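PDB 7KFL: myosin-17, which is a class XI plant myosin whose globular tail, crystallised here, is a cargo-binding domain that probably recognises the cargoes the motor moves along actin. Local coordinates for residues A[249-254]-A[376-381]; A[245-250]-A[293-298]. All blocks are in the same frame, centred on the assembly; numbering follows the deposited sequence.

Contact 1. Residues A[249-254]-A[376-381]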
ATOM      1  N   PHE A 249       3.198   3.987   6.599  1.00 46.77           N
ATOM      2  CA  PHE A 249       2.225   4.855   7.317  1.00 46.90           C
ATOM      3  C   PHE A 249       2.295   4.585   8.827  1.00 47.42           C
ATOM      4  O   PHE A 249       2.356   5.555   9.609  1.00 47.27           O
ATOM      5  CB  PHE A 249       0.817   4.642   6.753  1.00 46.74           C
ATOM      6  CG  PHE A 249      -0.301   5.239   7.568  1.00 47.09           C
ATOM      7  CD1 PHE A 249      -0.568   6.598   7.519  1.00 47.91           C
ATOM      8  CD2 PHE A 249      -1.098   4.437   8.370  1.00 47.30           C
ATOM      9  CE1 PHE A 249      -1.604   7.145   8.262  1.00 48.44           C
ATOM     10  CE2 PHE A 249      -2.132   4.986   9.114  1.00 48.31           C
ATOM     11  CZ  PHE A 249      -2.385   6.338   9.057  1.00 48.36           C
ATOM     12  N   ILE A 250       2.284   3.312   9.230  1.00 47.86           N
ATOM     13  CA  ILE A 250       2.343   2.889  10.664  1.00 48.89           C
ATOM     14  C   ILE A 250       3.652   3.403  11.271  1.00 49.25           C
ATOM     15  O   ILE A 250       3.602   4.021  12.354  1.00 49.67           O
ATOM     16  CB  ILE A 250       2.195   1.359  10.802  1.00 49.02           C
ATOM     17  CG1 ILE A 250       0.745   0.922  10.575  1.00 48.92           C
ATOM     18  CG2 ILE A 250       2.722   0.874  12.147  1.00 49.23           C
ATOM     19  CD1 ILE A 250       0.577  -0.559  10.326  1.00 49.32           C
ATOM     20  N   ASN A 251       4.773   3.154  10.589  1.00 49.25           N
ATOM     21  CA  ASN A 251       6.137   3.565  11.016  1.00 48.89           C
ATOM     22  C   ASN A 251       6.156   5.070  11.301  1.00 49.12           C
ATOM     23  O   ASN A 251       6.758   5.470  12.310  1.00 50.05           O
ATOM     24  CB  ASN A 251       7.185   3.226   9.956  1.00 48.40           C
ATOM     25  CG  ASN A 251       8.569   3.678  10.362  1.00 48.49           C
ATOM     26  OD1 ASN A 251       9.164   3.115  11.277  1.00 47.67           O
ATOM     27  ND2 ASN A 251       9.079   4.700   9.696  1.00 49.36           N
ATOM     28  N   VAL A 252       5.525   5.855  10.424  1.00 49.02           N
ATOM     29  CA  VAL A 252       5.471   7.346  10.472  1.00 48.90           C
ATOM     30  C   VAL A 252       4.664   7.777  11.702  1.00 49.19           C
ATOM     31  O   VAL A 252       5.183   8.585  12.486  1.00 50.60           O
ATOM     32  CB  VAL A 252       4.872   7.908   9.167  1.00 48.68           C
ATOM     33  CG1 VAL A 252       4.439   9.362   9.297  1.00 49.08           C
ATOM     34  CG2 VAL A 252       5.839   7.740   8.007  1.00 48.96           C
ATOM     35  N   GLN A 253       3.445   7.255  11.855  1.00 49.61           N
ATOM     36  CA  GLN A 253       2.488   7.652  12.924  1.00 49.75           C
ATOM     37  C   GLN A 253       3.107   7.399  14.305  1.00 49.14           C
ATOM     38  O   GLN A 253       2.994   8.290  15.170  1.00 49.23           O
ATOM     39  CB  GLN A 253       1.169   6.892  12.759  1.00 50.05           C
ATOM     40  CG  GLN A 253       0.378   7.314  11.530  1.00 50.24           C
ATOM     41  CD  GLN A 253      -0.019   8.767  11.595  1.00 50.81           C
ATOM     42  OE1 GLN A 253      -0.532   9.245  12.605  1.00 51.47           O
ATOM     43  NE2 GLN A 253       0.223   9.490  10.514  1.00 51.40           N
ATOM     44  N   LEU A 254       3.742   6.238  14.495  1.00 48.28           N
ATOM     45  CA  LEU A 254       4.313   5.803  15.798  1.00 48.00           C
ATOM     46  C   LEU A 254       5.617   6.553  16.082  1.00 48.20           C
ATOM     47  O   LEU A 254       5.784   7.021  17.225  1.00 49.23           O
ATOM     48  CB  LEU A 254       4.548   4.290  15.778  1.00 47.92           C
ATOM     49  CG  LEU A 254       3.288   3.427  15.701  1.00 47.54           C
ATOM     50  CD1 LEU A 254       3.653   1.950  15.642  1.00 47.64           C
ATOM     51  CD2 LEU A 254       2.357   3.702  16.873  1.00 47.34           C
ATOM     52  N   PHE A 376      13.882  14.828  10.482  1.00 55.72           N
ATOM     53  CA  PHE A 376      13.247  14.898  11.823  1.00 53.98           C
ATOM     54  C   PHE A 376      11.948  14.085  11.775  1.00 52.47           C
ATOM     55  O   PHE A 376      12.026  12.855  11.966  1.00 51.57           O
ATOM     56  CB  PHE A 376      13.081  16.352  12.272  1.00 53.56           C
ATOM     57  CG  PHE A 376      12.650  16.506  13.710  1.00 52.93           C
ATOM     58  CD1 PHE A 376      13.427  15.992  14.737  1.00 52.67           C
ATOM     59  CD2 PHE A 376      11.474  17.164  14.040  1.00 52.69           C
ATOM     60  CE1 PHE A 376      13.036  16.130  16.059  1.00 52.83           C
ATOM     61  CE2 PHE A 376      11.083  17.301  15.364  1.00 52.36           C
ATOM     62  CZ  PHE A 376      11.866  16.784  16.371  1.00 52.58           C
ATOM     63  N   LEU A 377      10.808  14.729  11.503  1.00 51.52           N
ATOM     64  CA  LEU A 377       9.509  14.038  11.292  1.00 51.09           C
ATOM     65  C   LEU A 377       9.600  13.198  10.014  1.00 50.92           C
ATOM     66  O   LEU A 377      10.315  13.611   9.085  1.00 50.90           O
ATOM     67  CB  LEU A 377       8.379  15.069  11.201  1.00 51.14           C
ATOM     68  CG  LEU A 377       8.103  15.860  12.478  1.00 51.68           C
ATOM     69  CD1 LEU A 377       6.994  16.874  12.257  1.00 52.09           C
ATOM     70  CD2 LEU A 377       7.742  14.938  13.631  1.00 52.04           C
ATOM     71  N   LEU A 378       8.921  12.049   9.992  1.00 51.21           N
ATOM     72  CA  LEU A 378       8.847  11.143   8.816  1.00 51.48           C
ATOM     73  C   LEU A 378       7.578  11.452   8.018  1.00 51.84           C
ATOM     74  O   LEU A 378       6.629  12.037   8.588  1.00 50.27           O
ATOM     75  CB  LEU A 378       8.856   9.685   9.287  1.00 50.76           C
ATOM     76  CG  LEU A 378      10.072   9.251  10.104  1.00 50.84           C
ATOM     77  CD1 LEU A 378       9.929   7.805  10.548  1.00 50.87           C
ATOM     78  CD2 LEU A 378      11.359   9.431   9.318  1.00 51.53           C
ATOM     79  N   ASP A 379       7.579  11.075   6.739  1.00 53.80           N
ATOM     80  CA  ASP A 379       6.395  11.137   5.843  1.00 55.03           C
ATOM     81  C   ASP A 379       6.203   9.751   5.224  1.00 54.82           C
ATOM     82  O   ASP A 379       7.219   9.111   4.882  1.00 55.05           O
ATOM     83  CB  ASP A 379       6.560  12.225   4.780  1.00 56.44           C
ATOM     84  CG  ASP A 379       5.257  12.908   4.403  1.00 58.47           C
ATOM     85  OD1 ASP A 379       4.187  12.308   4.645  1.00 60.23           O
ATOM     86  OD2 ASP A 379       5.322  14.038   3.875  1.00 60.60           O
ATOM     87  N   ASP A 380       4.951   9.308   5.106  1.00 54.83           N
ATOM     88  CA  ASP A 380       4.584   7.989   4.523  1.00 54.18           C
ATOM     89  C   ASP A 380       4.782   8.038   3.004  1.00 52.70           C
ATOM     90  O   ASP A 380       5.008   9.140   2.466  1.00 51.85           O
ATOM     91  CB  ASP A 380       3.150   7.590   4.890  1.00 54.83           C
ATOM     92  CG  ASP A 380       2.083   8.585   4.458  1.00 56.12           C
ATOM     93  OD1 ASP A 380       2.231   9.183   3.370  1.00 57.25           O
ATOM     94  OD2 ASP A 380       1.109   8.756   5.218  1.00 57.13           O
ATOM     95  N   ASP A 381       4.685   6.878   2.351  1.00 51.61           N
ATOM     96  CA  ASP A 381       4.751   6.724   0.875  1.00 51.08           C
ATOM     97  C   ASP A 381       3.320   6.700   0.328  1.00 51.08           C
ATOM     98  O   ASP A 381       2.654   5.655   0.468  1.00 51.96           O
ATOM     99  CB  ASP A 381       5.532   5.465   0.495  1.00 50.78           C
ATOM    100  CG  ASP A 381       5.810   5.329  -0.990  1.00 50.88           C
ATOM    101  OD1 ASP A 381       5.569   6.312  -1.724  1.00 50.40           O
ATOM    102  OD2 ASP A 381       6.270   4.242  -1.402  1.00 51.36           O
TER

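Contact 2. Residues A[245-250]-A[293-298]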
ATOM      1  N   GLN A 245       3.509   0.026   1.760  1.00 47.30           N
ATOM      2  CA  GLN A 245       3.106   1.458   1.830  1.00 48.00           C
ATOM      3  C   GLN A 245       2.303   1.718   3.114  1.00 48.46           C
ATOM      4  O   GLN A 245       2.383   2.845   3.633  1.00 49.83           O
ATOM      5  CB  GLN A 245       2.311   1.862   0.584  1.00 47.80           C
ATOM      6  CG  GLN A 245       3.166   1.953  -0.673  1.00 48.22           C
ATOM      7  CD  GLN A 245       2.561   2.838  -1.737  1.00 48.82           C
ATOM      8  OE1 GLN A 245       1.343   2.921  -1.890  1.00 49.25           O
ATOM      9  NE2 GLN A 245       3.417   3.505  -2.495  1.00 48.58           N
ATOM     10  N   ILE A 246       1.560   0.722   3.608  1.00 49.03           N
ATOM     11  CA  ILE A 246       0.712   0.837   4.834  1.00 49.18           C
ATOM     12  C   ILE A 246       1.602   0.769   6.083  1.00 48.90           C
ATOM     13  O   ILE A 246       1.327   1.522   7.037  1.00 48.01           O
ATOM     14  CB  ILE A 246      -0.392  -0.239   4.838  1.00 49.64           C
ATOM     15  CG1 ILE A 246      -1.466   0.065   3.792  1.00 50.19           C
ATOM     16  CG2 ILE A 246      -0.996  -0.407   6.226  1.00 50.15           C
ATOM     17  CD1 ILE A 246      -2.433   1.155   4.199  1.00 50.34           C
ATOM     18  N   PHE A 247       2.610  -0.108   6.094  1.00 48.65           N
ATOM     19  CA  PHE A 247       3.576  -0.244   7.217  1.00 48.62           C
ATOM     20  C   PHE A 247       4.438   1.023   7.288  1.00 48.45           C
ATOM     21  O   PHE A 247       4.775   1.454   8.412  1.00 48.53           O
ATOM     22  CB  PHE A 247       4.397  -1.531   7.093  1.00 48.77           C
ATOM     23  CG  PHE A 247       3.785  -2.716   7.799  1.00 49.13           C
ATOM     24  CD1 PHE A 247       2.523  -3.174   7.452  1.00 49.16           C
ATOM     25  CD2 PHE A 247       4.465  -3.372   8.815  1.00 49.69           C
ATOM     26  CE1 PHE A 247       1.957  -4.261   8.101  1.00 49.43           C
ATOM     27  CE2 PHE A 247       3.899  -4.460   9.463  1.00 49.76           C
ATOM     28  CZ  PHE A 247       2.646  -4.903   9.106  1.00 49.74           C
ATOM     29  N   SER A 248       4.763   1.605   6.129  1.00 48.25           N
ATOM     30  CA  SER A 248       5.346   2.967   5.989  1.00 48.03           C
ATOM     31  C   SER A 248       4.516   3.964   6.812  1.00 47.48           C
ATOM     32  O   SER A 248       5.104   4.675   7.644  1.00 48.01           O
ATOM     33  CB  SER A 248       5.438   3.378   4.538  1.00 48.24           C
ATOM     34  OG  SER A 248       5.155   4.760   4.374  1.00 48.63           O
ATOM     35  N   PHE A 249       3.198   3.987   6.599  1.00 46.77           N
ATOM     36  CA  PHE A 249       2.225   4.855   7.317  1.00 46.90           C
ATOM     37  C   PHE A 249       2.295   4.585   8.827  1.00 47.42           C
ATOM     38  O   PHE A 249       2.356   5.555   9.609  1.00 47.27           O
ATOM     39  CB  PHE A 249       0.817   4.642   6.753  1.00 46.74           C
ATOM     40  CG  PHE A 249      -0.301   5.239   7.568  1.00 47.09           C
ATOM     41  CD1 PHE A 249      -0.568   6.598   7.519  1.00 47.91           C
ATOM     42  CD2 PHE A 249      -1.098   4.437   8.370  1.00 47.30           C
ATOM     43  CE1 PHE A 249      -1.604   7.145   8.262  1.00 48.44           C
ATOM     44  CE2 PHE A 249      -2.132   4.986   9.114  1.00 48.31           C
ATOM     45  CZ  PHE A 249      -2.385   6.338   9.057  1.00 48.36           C
ATOM     46  N   ILE A 250       2.284   3.312   9.230  1.00 47.86           N
ATOM     47  CA  ILE A 250       2.343   2.889  10.664  1.00 48.89           C
ATOM     48  C   ILE A 250       3.652   3.403  11.271  1.00 49.25           C
ATOM     49  O   ILE A 250       3.602   4.021  12.354  1.00 49.67           O
ATOM     50  CB  ILE A 250       2.195   1.359  10.802  1.00 49.02           C
ATOM     51  CG1 ILE A 250       0.745   0.922  10.575  1.00 48.92           C
ATOM     52  CG2 ILE A 250       2.722   0.874  12.147  1.00 49.23           C
ATOM     53  CD1 ILE A 250       0.577  -0.559  10.326  1.00 49.32           C
ATOM     54  N   GLY A 293       5.868  -8.653   1.617  1.00 59.58           N
ATOM     55  CA  GLY A 293       7.009  -8.009   0.938  1.00 59.58           C
ATOM     56  C   GLY A 293       8.104  -7.653   1.928  1.00 60.26           C
ATOM     57  O   GLY A 293       8.664  -8.583   2.540  1.00 60.58           O
ATOM     58  N   SER A 294       8.387  -6.355   2.086  1.00 60.26           N
ATOM     59  CA  SER A 294       9.365  -5.797   3.059  1.00 60.03           C
ATOM     60  C   SER A 294       8.643  -4.853   4.030  1.00 58.72           C
ATOM     61  O   SER A 294       9.258  -3.856   4.459  1.00 58.20           O
ATOM     62  CB  SER A 294      10.499  -5.107   2.342  1.00 61.02           C
ATOM     63  OG  SER A 294      10.026  -4.002   1.588  1.00 61.29           O
ATOM     64  N   ALA A 295       7.388  -5.172   4.369  1.00 58.16           N
ATOM     65  CA  ALA A 295       6.523  -4.389   5.284  1.00 56.98           C
ATOM     66  C   ALA A 295       7.188  -4.273   6.659  1.00 56.75           C
ATOM     67  O   ALA A 295       7.068  -3.202   7.276  1.00 56.69           O
ATOM     68  CB  ALA A 295       5.160  -5.027   5.387  1.00 56.61           C
ATOM     69  N   TRP A 296       7.860  -5.334   7.116  1.00 56.86           N
ATOM     70  CA  TRP A 296       8.551  -5.385   8.433  1.00 56.97           C
ATOM     71  C   TRP A 296       9.693  -4.361   8.459  1.00 57.54           C
ATOM     72  O   TRP A 296       9.821  -3.657   9.478  1.00 58.17           O
ATOM     73  CB  TRP A 296       9.040  -6.809   8.741  1.00 56.86           C
ATOM     74  CG  TRP A 296       9.768  -6.935  10.045  1.00 56.60           C
ATOM     75  CD1 TRP A 296      11.027  -7.428  10.240  1.00 57.12           C
ATOM     76  CD2 TRP A 296       9.290  -6.537  11.344  1.00 56.05           C
ATOM     77  NE1 TRP A 296      11.362  -7.373  11.567  1.00 57.01           N
ATOM     78  CE2 TRP A 296      10.317  -6.830  12.268  1.00 56.49           C
ATOM     79  CE3 TRP A 296       8.101  -5.968  11.817  1.00 55.14           C
ATOM     80  CZ2 TRP A 296      10.184  -6.573  13.633  1.00 56.42           C
ATOM     81  CZ3 TRP A 296       7.971  -5.713  13.165  1.00 54.96           C
ATOM     82  CH2 TRP A 296       9.000  -6.013  14.059  1.00 55.71           C
ATOM     83  N   ASP A 297      10.467  -4.264   7.371  1.00 58.13           N
ATOM     84  CA  ASP A 297      11.662  -3.382   7.259  1.00 59.17           C
ATOM     85  C   ASP A 297      11.245  -1.908   7.148  1.00 57.93           C
ATOM     86  O   ASP A 297      12.113  -1.042   7.347  1.00 57.86           O
ATOM     87  CB  ASP A 297      12.554  -3.802   6.086  1.00 60.64           C
ATOM     88  CG  ASP A 297      13.345  -5.073   6.352  1.00 63.30           C
ATOM     89  OD1 ASP A 297      13.668  -5.331   7.534  1.00 63.47           O
ATOM     90  OD2 ASP A 297      13.632  -5.798   5.377  1.00 65.91           O
ATOM     91  N   GLU A 298       9.975  -1.624   6.853  1.00 57.22           N
ATOM     92  CA  GLU A 298       9.434  -0.238   6.806  1.00 56.74           C
ATOM     93  C   GLU A 298       9.310   0.335   8.224  1.00 56.02           C
ATOM     94  O   GLU A 298       9.273   1.572   8.340  1.00 55.55           O
ATOM     95  CB  GLU A 298       8.092  -0.209   6.074  1.00 57.35           C
ATOM     96  CG  GLU A 298       8.245  -0.294   4.568  1.00 58.36           C
ATOM     97  CD  GLU A 298       9.032   0.863   3.980  1.00 59.42           C
ATOM     98  OE1 GLU A 298       8.615   2.021   4.193  1.00 58.95           O
ATOM     99  OE2 GLU A 298      10.076   0.605   3.340  1.00 60.63           O
TER

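Contact 1. Residues A[249-254]-A[376-381]
Residues 376-381, an extended strip of loop, pass along helix 236-260 of the cargo-binding domain against its chain direction: Asp380 lies by Phe249, their CA atoms 4.8 Å apart, and Leu378 by Val252. This is a late loop laid over a helix within the mainly helical DIL domain, and Leu378 N is hydrogen-bonded to Asn256 of that helix. Val252 points into the middle of the strip. Its CG1, anti to the backbone N (chi1 164°), sits 3.5 Å from Leu378 O, while CG2 reaches 3.8 Å from Leu378 CB and 3.4 Å from Asp380 N. An alanine here would lose both methyl groups and probably open a gap beneath the loop backbone from Leu378 O to Asp380 N. Asn251 brings its amide against the tip of Leu378, ND2 lying 3.3 Å from CD1; its OD1 accepts a hydrogen bond from Ile302 N, which is likely to limit the amide's rotation. At the other end, the side chains of Asp380 and Phe249 run side by side, carboxylate and ring planes 39° apart. Lys175 offers that carboxylate a long, weak ion pair. Asp380 OD2 meets the ring of Phe249 at its edge, in plane, 3.6 Å from CD1.

Contact 2. Residues A[245-250]-A[293-298]
Ala295 lays its methyl group over one face of the Phe247 ring, forming a CH-pi contact in which CB is 3.8 Å from the ring centroid and 20° off the normal. The methyl is displaced toward the rim, nearest to CG at 3.6 Å. The carbonyl of the same alanine closes in on the root of the phenylalanine: Ala295 O is 3.2 Å from Phe247 CB and 3.0 Å from Phe247 CD2, a tight fit for atoms that are not hydrogen-bonded. Chi1 of Phe247, -91°, is off a staggered value, which sets CG 3.4 Å from Ala295 O and is consistent with close packing at this point.

The side formed by Glu298 is looser and partly open to solvent. Its CB rests on the helix backbone, 3.8 Å from Ser248 N; the chain bends at chi2 (-61°), which swings CD back, and OE1 lies 3.5 Å from Ser248 CB. This is a contact with carbon only; the hydroxyl of Ser248 is hydrogen-bonded to Asp381 N of the later loop. The side chain of Trp296 leaves its backbone away from the helix, and its indole makes a cation-pi contact with Arg303.

The contact thus seats the turn between helices 289-292 and 300-309 on helix 236-260 inside the DIL region. Around it, Phe247 also meets the ring of Trp283 and the side chains of Leu280 and Cys284 on helix 267-287, and it touches Leu222 of helix 205-231.

How the contacts relate
Both contacts start from helix 236-260, where their segments overlap at Phe249 and Ile250, and their centres lie about 10 Å apart. Along the chain the shared helix comes first, the turn 293-298 follows, and the loop 376-381 comes far later, after helix 354-369. Contact 2 is the more central and the more buried; contact 1 is nearer the surface. Side chains also join them: Asn251 of contact 1 packs against Glu298 O of contact 2, and Gln245 NE2 makes a weak hydrogen bond to Asp381 OD2. One helix of the cargo-binding domain thus ties a nearby turn and a distant loop into a single helical body.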